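PDB 5YJE: protein HIRA from Homo sapiens, which serves as a subunit of the histone H3.3 chaperone complex, cooperating with ASF1A in replication-independent chromatin assembly and repressing histone gene transcription during the cell cycle. Local coordinates for residues G101-C107 with C140-V145; Y203-P207 with L285-S289; L222-F228 with T272-L277; S241-A245 with S289-Y293; Y276-V281 with W296-Y300. All coordinates share one frame; numbering follows the deposited sequence. Where two conformers were deposited one is given.

Contact 1 (G101-C107 with C140-V145); sequences GSCDVVC and CTGSYV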
# COMPACT_ATOMS: atom_id res chain seq x y z
N GLY B 101 -5.67 24.81 7.96
CA GLY B 101 -4.27 25.13 8.17
C GLY B 101 -3.79 24.76 9.55
O GLY B 101 -4.58 24.63 10.50
N SER B 102 -2.48 24.58 9.66
CA SER B 102 -1.84 24.24 10.92
C SER B 102 -0.62 25.13 11.11
O SER B 102 -0.45 26.12 10.39
CB SER B 102 -1.43 22.76 10.93
OG SER B 102 -0.44 22.50 9.94
N CYS B 103 0.23 24.80 12.07
CA CYS B 103 1.50 25.50 12.18
C CYS B 103 2.41 25.24 10.98
O CYS B 103 3.39 25.96 10.80
CB CYS B 103 2.22 25.08 13.46
SG CYS B 103 2.53 23.28 13.54
N ASP B 104 2.11 24.23 10.17
CA ASP B 104 3.02 23.79 9.12
C ASP B 104 2.48 24.04 7.72
O ASP B 104 3.26 24.34 6.82
CB ASP B 104 3.31 22.30 9.26
CG ASP B 104 4.16 22.01 10.46
OD1 ASP B 104 4.89 22.92 10.92
OD2 ASP B 104 4.11 20.86 10.94
N VAL B 105 1.18 23.89 7.51
CA VAL B 105 0.63 23.99 6.17
C VAL B 105 -0.64 24.83 6.19
O VAL B 105 -1.26 25.05 7.22
CB VAL B 105 0.31 22.61 5.53
CG1 VAL B 105 1.44 21.62 5.78
CG2 VAL B 105 -0.99 22.09 6.04
N VAL B 106 -1.00 25.30 5.01
CA VAL B 106 -2.31 25.87 4.73
C VAL B 106 -2.78 25.17 3.48
O VAL B 106 -2.02 25.07 2.51
CB VAL B 106 -2.25 27.40 4.51
CG1 VAL B 106 -3.56 27.90 3.96
CG2 VAL B 106 -1.87 28.13 5.78
N CYS B 107 -3.99 24.67 3.47
CA CYS B 107 -4.47 24.03 2.26
C CYS B 107 -5.84 24.56 1.92
O CYS B 107 -6.58 25.02 2.80
CB CYS B 107 -4.49 22.51 2.40
SG CYS B 107 -5.30 22.03 3.88
N CYS B 140 -6.26 20.03 9.14
CA CYS B 140 -4.82 19.84 9.23
C CYS B 140 -4.38 19.71 10.68
O CYS B 140 -4.92 20.36 11.57
CB CYS B 140 -3.99 20.98 8.61
SG CYS B 140 -4.69 21.48 7.11
N THR B 141 -3.38 18.86 10.87
CA THR B 141 -2.66 18.73 12.12
C THR B 141 -1.21 18.58 11.72
O THR B 141 -0.87 17.61 11.04
CB THR B 141 -3.14 17.50 12.91
OG1 THR B 141 -4.54 17.59 13.17
CG2 THR B 141 -2.38 17.38 14.23
N GLY B 142 -0.38 19.53 12.10
CA GLY B 142 0.99 19.48 11.61
C GLY B 142 1.01 19.40 10.10
O GLY B 142 0.35 20.17 9.40
N SER B 143 1.75 18.44 9.58
CA SER B 143 1.89 18.27 8.14
C SER B 143 0.89 17.28 7.55
O SER B 143 1.05 16.86 6.40
CB SER B 143 3.32 17.83 7.81
OG SER B 143 4.25 18.74 8.37
N TYR B 144 -0.12 16.88 8.33
CA TYR B 144 -1.15 15.97 7.86
C TYR B 144 -2.35 16.76 7.36
O TYR B 144 -2.85 17.65 8.06
CB TYR B 144 -1.55 14.99 8.96
CG TYR B 144 -0.45 14.02 9.36
CD1 TYR B 144 -0.14 12.92 8.57
CD2 TYR B 144 0.28 14.21 10.53
CE1 TYR B 144 0.88 12.01 8.95
CE2 TYR B 144 1.31 13.33 10.91
CZ TYR B 144 1.60 12.23 10.12
OH TYR B 144 2.59 11.36 10.50
N VAL B 145 -2.78 16.45 6.14
CA VAL B 145 -3.94 17.07 5.52
C VAL B 145 -4.97 15.98 5.30
O VAL B 145 -4.66 14.93 4.74
CB VAL B 145 -3.58 17.77 4.19
CG1 VAL B 145 -4.85 18.32 3.52
CG2 VAL B 145 -2.58 18.89 4.43

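Contact 2 (Y203-P207 with L285-S289); sequences YCFNP and LTLQS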
# COMPACT_ATOMS: atom_id res chain seq x y z
N TYR B 203 -14.55 5.45 16.20
CA TYR B 203 -13.78 4.63 15.29
C TYR B 203 -12.60 5.44 14.81
O TYR B 203 -12.75 6.61 14.44
CB TYR B 203 -14.60 4.19 14.08
CG TYR B 203 -15.82 3.36 14.40
CD1 TYR B 203 -17.05 3.96 14.70
CD2 TYR B 203 -15.73 1.97 14.40
CE1 TYR B 203 -18.16 3.17 14.98
CE2 TYR B 203 -16.81 1.19 14.68
CZ TYR B 203 -18.02 1.78 14.98
OH TYR B 203 -19.07 0.94 15.26
N CYS B 204 -11.43 4.84 14.81
CA CYS B 204 -10.29 5.48 14.21
C CYS B 204 -9.81 4.60 13.07
O CYS B 204 -10.08 3.38 13.06
CB CYS B 204 -9.19 5.72 15.24
SG CYS B 204 -8.17 4.30 15.47
N PHE B 205 -9.14 5.20 12.09
CA PHE B 205 -8.59 4.44 10.97
C PHE B 205 -7.11 4.18 11.23
O PHE B 205 -6.33 5.12 11.41
CB PHE B 205 -8.78 5.15 9.63
CG PHE B 205 -8.50 4.25 8.46
CD1 PHE B 205 -9.49 3.45 7.93
CD2 PHE B 205 -7.21 4.15 7.96
CE1 PHE B 205 -9.20 2.57 6.87
CE2 PHE B 205 -6.93 3.29 6.92
CZ PHE B 205 -7.93 2.49 6.37
N ASN B 206 -6.73 2.91 11.25
CA ASN B 206 -5.34 2.58 11.44
C ASN B 206 -4.69 2.45 10.07
O ASN B 206 -5.17 1.66 9.25
CB ASN B 206 -5.17 1.29 12.23
CG ASN B 206 -3.72 1.05 12.64
OD1 ASN B 206 -3.06 0.15 12.11
ND2 ASN B 206 -3.20 1.89 13.54
N PRO B 207 -3.63 3.21 9.78
CA PRO B 207 -3.07 3.16 8.41
C PRO B 207 -2.32 1.88 8.12
O PRO B 207 -2.40 1.37 7.00
CB PRO B 207 -2.17 4.40 8.35
CG PRO B 207 -2.66 5.31 9.44
CD PRO B 207 -3.10 4.35 10.55
N LEU B 285 -2.53 1.66 21.28
CA LEU B 285 -1.68 1.23 20.17
C LEU B 285 -2.28 1.61 18.81
O LEU B 285 -1.58 2.15 17.95
CB LEU B 285 -1.46 -0.28 20.27
CG LEU B 285 -0.65 -0.97 19.18
CD1 LEU B 285 0.76 -0.48 19.18
CD2 LEU B 285 -0.67 -2.45 19.46
N THR B 286 -3.56 1.31 18.61
CA THR B 286 -4.26 1.66 17.37
C THR B 286 -4.19 3.16 17.08
O THR B 286 -4.01 3.58 15.93
CB THR B 286 -5.72 1.21 17.48
OG1 THR B 286 -5.77 -0.20 17.63
CG2 THR B 286 -6.49 1.59 16.25
N LEU B 287 -4.37 3.99 18.11
CA LEU B 287 -4.23 5.43 18.00
C LEU B 287 -2.78 5.88 17.86
O LEU B 287 -2.54 7.06 17.60
CB LEU B 287 -4.86 6.10 19.23
CG LEU B 287 -6.34 6.51 19.21
CD1 LEU B 287 -6.62 7.59 18.17
CD2 LEU B 287 -7.21 5.31 18.95
N GLN B 288 -1.82 4.96 18.04
CA GLN B 288 -0.40 5.32 18.06
C GLN B 288 -0.14 6.45 19.05
O GLN B 288 0.63 7.37 18.78
CB GLN B 288 0.10 5.69 16.66
CG GLN B 288 -0.12 4.62 15.61
CD GLN B 288 0.34 5.05 14.22
OE1 GLN B 288 1.08 6.03 14.06
NE2 GLN B 288 -0.13 4.34 13.20
N SER B 289 -0.78 6.38 20.21
CA SER B 289 -0.63 7.38 21.26
C SER B 289 0.34 6.83 22.31
O SER B 289 -0.05 6.07 23.19
CB SER B 289 -1.98 7.72 21.87
OG SER B 289 -1.84 8.32 23.14

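Contact 3 (L222-F228 with T272-L277); sequences LAQCADF and TTLAYL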
# COMPACT_ATOMS: atom_id res chain seq x y z
N LEU B 222 -16.94 -1.50 29.52
CA LEU B 222 -16.67 -2.28 30.71
C LEU B 222 -15.95 -1.48 31.78
O LEU B 222 -15.58 -2.04 32.82
CB LEU B 222 -15.85 -3.51 30.34
CG LEU B 222 -16.56 -4.49 29.42
CD1 LEU B 222 -15.55 -5.24 28.58
CD2 LEU B 222 -17.40 -5.46 30.25
N ALA B 223 -15.75 -0.18 31.55
CA ALA B 223 -14.93 0.63 32.45
C ALA B 223 -15.56 0.76 33.84
O ALA B 223 -14.84 0.74 34.85
CB ALA B 223 -14.69 2.01 31.85
N GLN B 224 -16.88 0.90 33.93
CA GLN B 224 -17.49 1.14 35.24
C GLN B 224 -17.37 -0.07 36.16
O GLN B 224 -17.36 0.07 37.39
CB GLN B 224 -18.95 1.56 35.08
N CYS B 225 -17.27 -1.27 35.60
CA CYS B 225 -17.16 -2.47 36.42
C CYS B 225 -15.73 -3.01 36.50
O CYS B 225 -15.50 -3.98 37.22
CB CYS B 225 -18.12 -3.54 35.89
SG CYS B 225 -19.86 -3.04 36.09
N ALA B 226 -14.79 -2.39 35.80
CA ALA B 226 -13.40 -2.80 35.90
C ALA B 226 -12.83 -2.43 37.26
O ALA B 226 -12.92 -1.27 37.69
CB ALA B 226 -12.58 -2.16 34.78
N ASP B 227 -12.20 -3.40 37.92
CA ASP B 227 -11.64 -3.24 39.26
C ASP B 227 -10.14 -3.50 39.20
O ASP B 227 -9.70 -4.65 39.08
CB ASP B 227 -12.33 -4.20 40.24
CG ASP B 227 -11.64 -4.26 41.60
OD1 ASP B 227 -10.86 -3.34 41.92
OD2 ASP B 227 -11.89 -5.23 42.36
N PHE B 228 -9.35 -2.43 39.28
CA PHE B 228 -7.90 -2.52 39.16
C PHE B 228 -7.31 -1.32 39.87
O PHE B 228 -8.03 -0.40 40.26
CB PHE B 228 -7.47 -2.57 37.68
CG PHE B 228 -7.89 -1.37 36.89
CD1 PHE B 228 -9.15 -1.30 36.32
CD2 PHE B 228 -7.04 -0.27 36.75
CE1 PHE B 228 -9.56 -0.17 35.62
CE2 PHE B 228 -7.43 0.85 36.06
CZ PHE B 228 -8.69 0.91 35.49
N THR B 272 -14.00 -9.16 33.04
CA THR B 272 -14.34 -7.85 32.49
C THR B 272 -13.21 -6.86 32.69
O THR B 272 -12.92 -6.07 31.79
CB THR B 272 -15.64 -7.32 33.10
OG1 THR B 272 -15.45 -7.10 34.49
CG2 THR B 272 -16.78 -8.30 32.88
N THR B 273 -12.53 -6.93 33.83
CA THR B 273 -11.41 -6.02 34.07
C THR B 273 -10.27 -6.28 33.08
O THR B 273 -9.70 -5.34 32.52
CB THR B 273 -10.92 -6.16 35.52
OG1 THR B 273 -11.97 -5.75 36.40
CG2 THR B 273 -9.70 -5.29 35.79
N LEU B 274 -9.96 -7.56 32.84
CA LEU B 274 -8.94 -7.92 31.87
C LEU B 274 -9.32 -7.44 30.46
O LEU B 274 -8.51 -6.82 29.76
CB LEU B 274 -8.74 -9.43 31.86
CG LEU B 274 -7.51 -10.13 32.45
CD1 LEU B 274 -7.40 -11.49 31.84
CD2 LEU B 274 -6.24 -9.38 32.23
N ALA B 275 -10.56 -7.72 30.04
CA ALA B 275 -11.02 -7.31 28.73
C ALA B 275 -10.95 -5.80 28.57
O ALA B 275 -10.46 -5.29 27.56
CB ALA B 275 -12.45 -7.80 28.49
N TYR B 276 -11.38 -5.06 29.60
CA TYR B 276 -11.30 -3.61 29.57
C TYR B 276 -9.87 -3.12 29.41
O TYR B 276 -9.60 -2.26 28.57
CB TYR B 276 -11.91 -3.02 30.84
CG TYR B 276 -11.66 -1.53 30.96
CD1 TYR B 276 -12.31 -0.63 30.12
CD2 TYR B 276 -10.75 -1.01 31.89
CE1 TYR B 276 -12.09 0.74 30.21
CE2 TYR B 276 -10.53 0.35 32.01
CZ TYR B 276 -11.21 1.22 31.16
OH TYR B 276 -11.01 2.58 31.23
N LEU B 277 -8.95 -3.62 30.25
CA LEU B 277 -7.59 -3.10 30.20
C LEU B 277 -6.89 -3.47 28.90
O LEU B 277 -6.10 -2.69 28.35
CB LEU B 277 -6.79 -3.57 31.42
CG LEU B 277 -7.17 -2.96 32.78
CD1 LEU B 277 -6.51 -3.70 33.94
CD2 LEU B 277 -6.84 -1.47 32.86

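Contact 4 (S241-A245 with S289-Y293); sequences SGPLA and SSHEY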
# COMPACT_ATOMS: atom_id res chain seq x y z
N SER B 241 -5.01 14.51 28.33
CA SER B 241 -4.45 15.33 27.26
C SER B 241 -4.21 14.47 26.01
O SER B 241 -4.24 14.98 24.88
CB SER B 241 -3.15 16.02 27.70
N GLY B 242 -4.00 13.17 26.22
CA GLY B 242 -3.81 12.22 25.14
C GLY B 242 -5.06 12.04 24.29
O GLY B 242 -6.17 12.40 24.69
N PRO B 243 -4.90 11.45 23.10
CA PRO B 243 -6.07 11.23 22.23
C PRO B 243 -7.12 10.36 22.90
O PRO B 243 -8.22 10.86 23.13
CB PRO B 243 -5.47 10.56 20.99
CG PRO B 243 -4.00 10.87 21.04
CD PRO B 243 -3.65 10.96 22.49
N LEU B 244 -6.81 9.09 23.23
CA LEU B 244 -7.75 8.15 23.83
C LEU B 244 -8.51 8.77 25.00
O LEU B 244 -9.74 8.62 25.11
CB LEU B 244 -7.03 6.88 24.31
CG LEU B 244 -7.88 5.68 24.77
CD1 LEU B 244 -8.69 5.10 23.62
CD2 LEU B 244 -7.02 4.61 25.40
N ALA B 245 -7.78 9.47 25.87
CA ALA B 245 -8.43 10.20 26.94
C ALA B 245 -9.46 11.19 26.40
O ALA B 245 -10.57 11.29 26.93
CB ALA B 245 -7.39 10.92 27.80
N SER B 289 -0.78 6.38 20.21
CA SER B 289 -0.63 7.38 21.26
C SER B 289 0.34 6.83 22.31
O SER B 289 -0.05 6.07 23.19
CB SER B 289 -1.98 7.72 21.87
OG SER B 289 -1.84 8.32 23.14
N SER B 290 1.60 7.27 22.23
CA SER B 290 2.69 6.58 22.92
C SER B 290 2.61 6.71 24.44
O SER B 290 2.77 5.72 25.17
CB SER B 290 4.05 7.09 22.42
OG SER B 290 4.39 8.32 23.04
N HIS B 291 2.42 7.93 24.94
CA HIS B 291 2.33 8.09 26.38
C HIS B 291 1.16 7.28 26.94
O HIS B 291 1.30 6.63 27.99
CB HIS B 291 2.20 9.57 26.74
N GLU B 292 0.02 7.27 26.24
CA GLU B 292 -1.14 6.54 26.71
C GLU B 292 -0.94 5.03 26.58
O GLU B 292 -1.39 4.26 27.44
CB GLU B 292 -2.40 7.00 25.97
CG GLU B 292 -2.89 8.38 26.44
CD GLU B 292 -4.17 8.84 25.76
OE1 GLU B 292 -4.32 8.60 24.54
OE2 GLU B 292 -5.03 9.43 26.45
N TYR B 293 -0.25 4.60 25.52
CA TYR B 293 0.08 3.19 25.39
C TYR B 293 0.92 2.72 26.57
O TYR B 293 0.61 1.71 27.21
CB TYR B 293 0.81 2.90 24.08
CG TYR B 293 1.14 1.42 23.93
CD1 TYR B 293 0.18 0.52 23.53
CD2 TYR B 293 2.42 0.93 24.21
CE1 TYR B 293 0.46 -0.84 23.40
CE2 TYR B 293 2.71 -0.43 24.08
CZ TYR B 293 1.72 -1.31 23.68
OH TYR B 293 1.97 -2.66 23.54

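Contact 5 (Y276-V281 with W296-Y300); sequences YLENQV and WLLVY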
# COMPACT_ATOMS: atom_id res chain seq x y z
N TYR B 276 -11.38 -5.06 29.60
CA TYR B 276 -11.30 -3.61 29.57
C TYR B 276 -9.87 -3.12 29.41
O TYR B 276 -9.60 -2.26 28.57
CB TYR B 276 -11.91 -3.02 30.84
CG TYR B 276 -11.66 -1.53 30.96
CD1 TYR B 276 -12.31 -0.63 30.12
CD2 TYR B 276 -10.75 -1.01 31.89
CE1 TYR B 276 -12.09 0.74 30.21
CE2 TYR B 276 -10.53 0.35 32.01
CZ TYR B 276 -11.21 1.22 31.16
OH TYR B 276 -11.01 2.58 31.23
N LEU B 277 -8.95 -3.62 30.25
CA LEU B 277 -7.59 -3.10 30.20
C LEU B 277 -6.89 -3.47 28.90
O LEU B 277 -6.10 -2.69 28.35
CB LEU B 277 -6.79 -3.57 31.42
CG LEU B 277 -7.17 -2.96 32.78
CD1 LEU B 277 -6.51 -3.70 33.94
CD2 LEU B 277 -6.84 -1.47 32.86
N GLU B 278 -7.18 -4.66 28.37
CA GLU B 278 -6.66 -5.04 27.06
C GLU B 278 -7.23 -4.14 25.96
O GLU B 278 -6.52 -3.77 25.03
CB GLU B 278 -6.96 -6.52 26.79
CG GLU B 278 -6.11 -7.48 27.60
CD GLU B 278 -6.58 -8.96 27.55
OE1 GLU B 278 -5.98 -9.78 28.27
OE2 GLU B 278 -7.53 -9.30 26.81
N ASN B 279 -8.51 -3.81 26.05
CA ASN B 279 -9.13 -2.85 25.14
C ASN B 279 -8.42 -1.50 25.18
O ASN B 279 -8.15 -0.91 24.14
CB ASN B 279 -10.61 -2.67 25.49
CG ASN B 279 -11.50 -3.77 24.92
OD1 ASN B 279 -11.16 -4.40 23.92
ND2 ASN B 279 -12.64 -4.01 25.57
N GLN B 280 -8.12 -1.01 26.39
CA GLN B 280 -7.42 0.27 26.53
C GLN B 280 -6.04 0.22 25.90
O GLN B 280 -5.65 1.14 25.17
CB GLN B 280 -7.29 0.64 28.01
CG GLN B 280 -8.58 1.02 28.69
CD GLN B 280 -9.28 2.17 27.98
OE1 GLN B 280 -9.96 1.96 26.98
NE2 GLN B 280 -9.11 3.39 28.50
N VAL B 281 -5.28 -0.83 26.19
CA VAL B 281 -3.93 -0.98 25.63
C VAL B 281 -4.00 -1.02 24.10
O VAL B 281 -3.30 -0.28 23.40
CB VAL B 281 -3.26 -2.24 26.21
CG1 VAL B 281 -1.90 -2.52 25.56
CG2 VAL B 281 -3.10 -2.13 27.73
N TRP B 296 -1.24 2.62 29.87
CA TRP B 296 -2.18 1.51 29.98
C TRP B 296 -1.47 0.16 30.00
O TRP B 296 -1.95 -0.78 30.66
CB TRP B 296 -3.20 1.58 28.86
CG TRP B 296 -4.17 2.65 29.10
CD1 TRP B 296 -4.27 3.82 28.43
CD2 TRP B 296 -5.19 2.67 30.10
NE1 TRP B 296 -5.30 4.57 28.94
CE2 TRP B 296 -5.88 3.89 29.97
CE3 TRP B 296 -5.59 1.76 31.11
CZ2 TRP B 296 -6.95 4.23 30.80
CZ3 TRP B 296 -6.64 2.10 31.92
CH2 TRP B 296 -7.32 3.32 31.76
N LEU B 297 -0.36 0.02 29.28
CA LEU B 297 0.40 -1.22 29.37
C LEU B 297 0.90 -1.42 30.79
O LEU B 297 0.92 -2.56 31.29
CB LEU B 297 1.58 -1.20 28.40
CG LEU B 297 2.50 -2.43 28.47
CD1 LEU B 297 1.79 -3.68 27.93
CD2 LEU B 297 3.84 -2.20 27.73
N LEU B 298 1.28 -0.34 31.47
CA LEU B 298 1.82 -0.49 32.81
C LEU B 298 0.73 -0.81 33.84
O LEU B 298 0.93 -1.63 34.74
CB LEU B 298 2.57 0.77 33.23
CG LEU B 298 3.83 0.85 32.34
CD1 LEU B 298 4.75 2.06 32.61
CD2 LEU B 298 4.59 -0.51 32.29
N VAL B 299 -0.45 -0.19 33.70
CA VAL B 299 -1.59 -0.59 34.53
C VAL B 299 -1.93 -2.06 34.28
O VAL B 299 -2.16 -2.84 35.21
CB VAL B 299 -2.79 0.33 34.24
CG1 VAL B 299 -4.02 -0.19 34.94
CG2 VAL B 299 -2.47 1.77 34.64
N TYR B 300 -1.97 -2.46 33.00
CA TYR B 300 -2.36 -3.81 32.65
C TYR B 300 -1.39 -4.84 33.23
O TYR B 300 -1.81 -5.89 33.72
CB TYR B 300 -2.44 -3.94 31.13
CG TYR B 300 -2.72 -5.32 30.62
CD1 TYR B 300 -3.90 -5.99 30.94
CD2 TYR B 300 -1.81 -5.97 29.79
CE1 TYR B 300 -4.16 -7.26 30.46
CE2 TYR B 300 -2.06 -7.24 29.31
CZ TYR B 300 -3.22 -7.88 29.64
OH TYR B 300 -3.44 -9.14 29.14

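Contact 1 (G101-C107 with C140-V145)
C107, C140, V105 and V145 form the close-packed end of this contact. The two sulfurs meet at 3.3 Å between C107 SG and C140 SG, a close approach, but too long for a disulfide. C140 SG also lies against one branch of V105, 3.9 Å from V105 CG2, and that same CG2 meets V145 CG2. The other methyl of V145, CG1, rests on C107 SG at 3.8 Å. V159, from the loop after strand 153-158, touches both valines and helps to bury this end.

The residues come from the connections and adjoining strand ends of two neighbouring four-stranded antiparallel sheets, in each of which the strands follow one another in sequence order. The loop between strands 96-101 and 105-110 faces the type II' turn T141-Y144, which joins strands 135-141 and 144-149. Side-by-side sheets of this kind are consistent with successive blades of a beta-propeller.

Toward the turns the packing gives way to polar contacts in a partly exposed setting. S102 OG, set between its own backbone N and carbonyl carbon (chi1 64°), accepts from the backbone N of D104 and of V105, as in an ST turn and ST motif. It also donates a short bond, 2.5 Å from S102 OG to G142 O, tilted 20° from the carbonyl plane. Farther out, S143 OG reaches D104 OD2 only weakly, at 3.3 Å.

Contact 2 (Y203-P207 with L285-S289)
The extended backbone around C204 and N206 runs past the last turn of helix 266-286, with the CA atoms of N206 and T286 6.1 Å apart and those of C204 and L287 7.1 Å apart. C204 and N206 both direct their side chains at the helix end, while F205 between them leaves the backbone on the other side. The sulfur of C204 touches two aliphatic branches, 3.3 Å from T286 CG2 and 3.7 Å from L287 CD2. Although L287 leaves its backbone heading away from the strand, its CD2 methyl comes back to the sulfur.

Here the third strand of the four-stranded sheet 184-217 packs against the end of the helix. Q288, with positive phi, closes the helix in a Schellman motif, and S289 directly after it is the N-cap residue of helix 290-307, so the strand meets the junction between helices 266-286 and 290-307.

N206 supplies the polar grip. Its CG stands opposite the backbone N (chi1 -171°), which carries the amide across to the helix end. N206 ND2 donates to T286 O over 3.0 Å, lying in the carbonyl plane on a lone pair, though the N-H is bent to 137°. The other end of this buried amide, OD1, takes the backbone N of L209, and the two bonds together fix the rotation of the group. T286 OG1 is engaged elsewhere, with A282 O and with S127 OG of the second subunit. Beyond N206, Q288 NE2 reaches P207 CD at 4.0 Å.

Contact 3 (L222-F228 with T272-L277)
Y276 forms the apolar centre together with L222, A223 and A226 of the loop, and F228 flanks it. The tyrosine ring projects from the helix into the bend of the loop because CG lies trans to the backbone N (chi1 171°). A223 covers one of its faces: A223 CA sits 3.9 Å from the ring centroid, a CH-pi contact displaced toward the rim. A226 CB reaches the same ring obliquely, 3.6 Å from Y276 CD2, and also lies in the plane of the F228 ring at its edge. L222 extends the packing along the helix. Its two branches part over it, CD1 toward A275 CB and CD2 to 3.8 Å from T272 CB.

On the flank, the side chains of F228 and Y276 cross at about a right angle, with 3.8 Å between F228 CE1 and Y276 CE2. A second CH-pi contact is nearly central, with L277 CD2 3.8 Å from the F228 centroid and only 4° off the ring normal.

At the polar edge, D227 N donates to T273 OG1 over 2.8 Å in an almost straight bond, 170° at the hydrogen. T273 OG1 is bonded to Q269 O as well, one turn back in the helix, so the hydroxyl has two partners. Q269 NE2 in turn binds C225 O and gives the loop a further tie.

L222, T272 and A275 also touch the second subunit, while F228 reaches V299 of helix 290-307. The irregular chain after strand 211-217 thus drapes over the first long helix of the C-terminal helical part, beside a subunit interface of the trimer.

Contact 4 (S241-A245 with S289-Y293)
The carboxylate of E292 reaches across to the start of helix 243-247 and receives two of its first backbone N-H groups. The stronger bond runs from A245 N to E292 OE2, 2.8 Å long with 153° at the hydrogen, and meets the oxygen on its syn side. L244 N gives E292 OE1 a weak, bent bond of 2.9 Å. A third comes from the N-cap of its own helix: S289 OG donates to E292 OE1 on the anti side, also at 2.9 Å, somewhat out of the carboxylate plane. With both oxygens held, the flat group has little freedom to rotate, and the positive end of the short helix probably favours its negative charge.

Two helix N-termini are brought together in this way. G242 is the N-cap residue of helix 243-247 and S289 that of helix 290-307, but the acceptor for the first turn of the shorter helix comes from E292, in the first turn of the longer one. The glutamate chain is extended beyond CG (chi2 -177°), which gives it the reach.

Packing surrounds the carboxylate closely. G242, bare of a side chain, lets E292 CD approach its CA to 3.5 Å. The proline ring borders both the carboxylate and the serine hydroxyl, with P243 CD 3.2 Å from E292 OE1 and 3.3 Å from S289 OG, while its CG rests near S289 CB. L244 CB and A245 CB flank the oxygens, and farther along its side chain L244 meets Q280 and A283 of helix 266-286.

Contact 5 (Y276-V281 with W296-Y300)
W296 is a knob seated in a hole made by Y276, L277, Q280 and V281, the central feature of an antiparallel helical hairpin formed by helices 266-286 and 290-307. The axes of the segments 276-281 and 296-300 approach to 9.0 Å, with their directions 157° from each other.

The wide indole fills the hollow by offering different surfaces to its walls. Q280, its chain bent at chi2, lies over one face: CG stands 3.8 Å from the centroid of the six-membered ring, almost on the normal, and NE2 follows at 3.3 Å from W296 CZ2. The amide plane is steeply inclined to the indole, and its OE1 is bonded to Q248 NE2. L277 meets the rim of the indole instead, with CD2 near the ring plane and 3.7 Å from W296 CZ3. The same methyl fills the notch between W296 and V299, whose CG1 it also touches. Y276 closes the far end of the hole, where its OH approaches W296 CH2.

In the reverse sense, V281 CG2 is a small bump pressed into the backbone of the facing helix, 3.4 Å from W296 O and close to the CB atoms of W296 and Y300. The Y300 ring fits alongside L277 CB and the aliphatic part of E278, whose carboxylate stands 76° to the ring plane. E278 OE2 accepts from R124 N of the second subunit, linking this side of the hairpin to the trimer interface. Its other oxygen takes the phenol: Y300 OH donates over 2.8 Å to E278 OE1, on the anti side and 18° out of the carboxylate plane.

In the fold
Contact 1 stands apart in the beta-sheet part of the chain, its centre about 37 Å from that of contact 3 across the chain's centre, and it closes before the others begin. The remaining four gather around helices 266-286 and 290-307. Contact 2 joins the last four-stranded sheet to the junction of these helices, contact 4 adds helix 243-247 at S289, about 11 Å away between centres, and contacts 5 and 3 follow along helix 266-286, centres about 9 Å apart, sharing Y276 and L277. The segments of contact 5 alternate with those of contacts 2 and 4, tying sheet and helices by crossing links. Contacts 2, 3 and 5 touch the second subunit, placing helix 266-286 at a trimer interface.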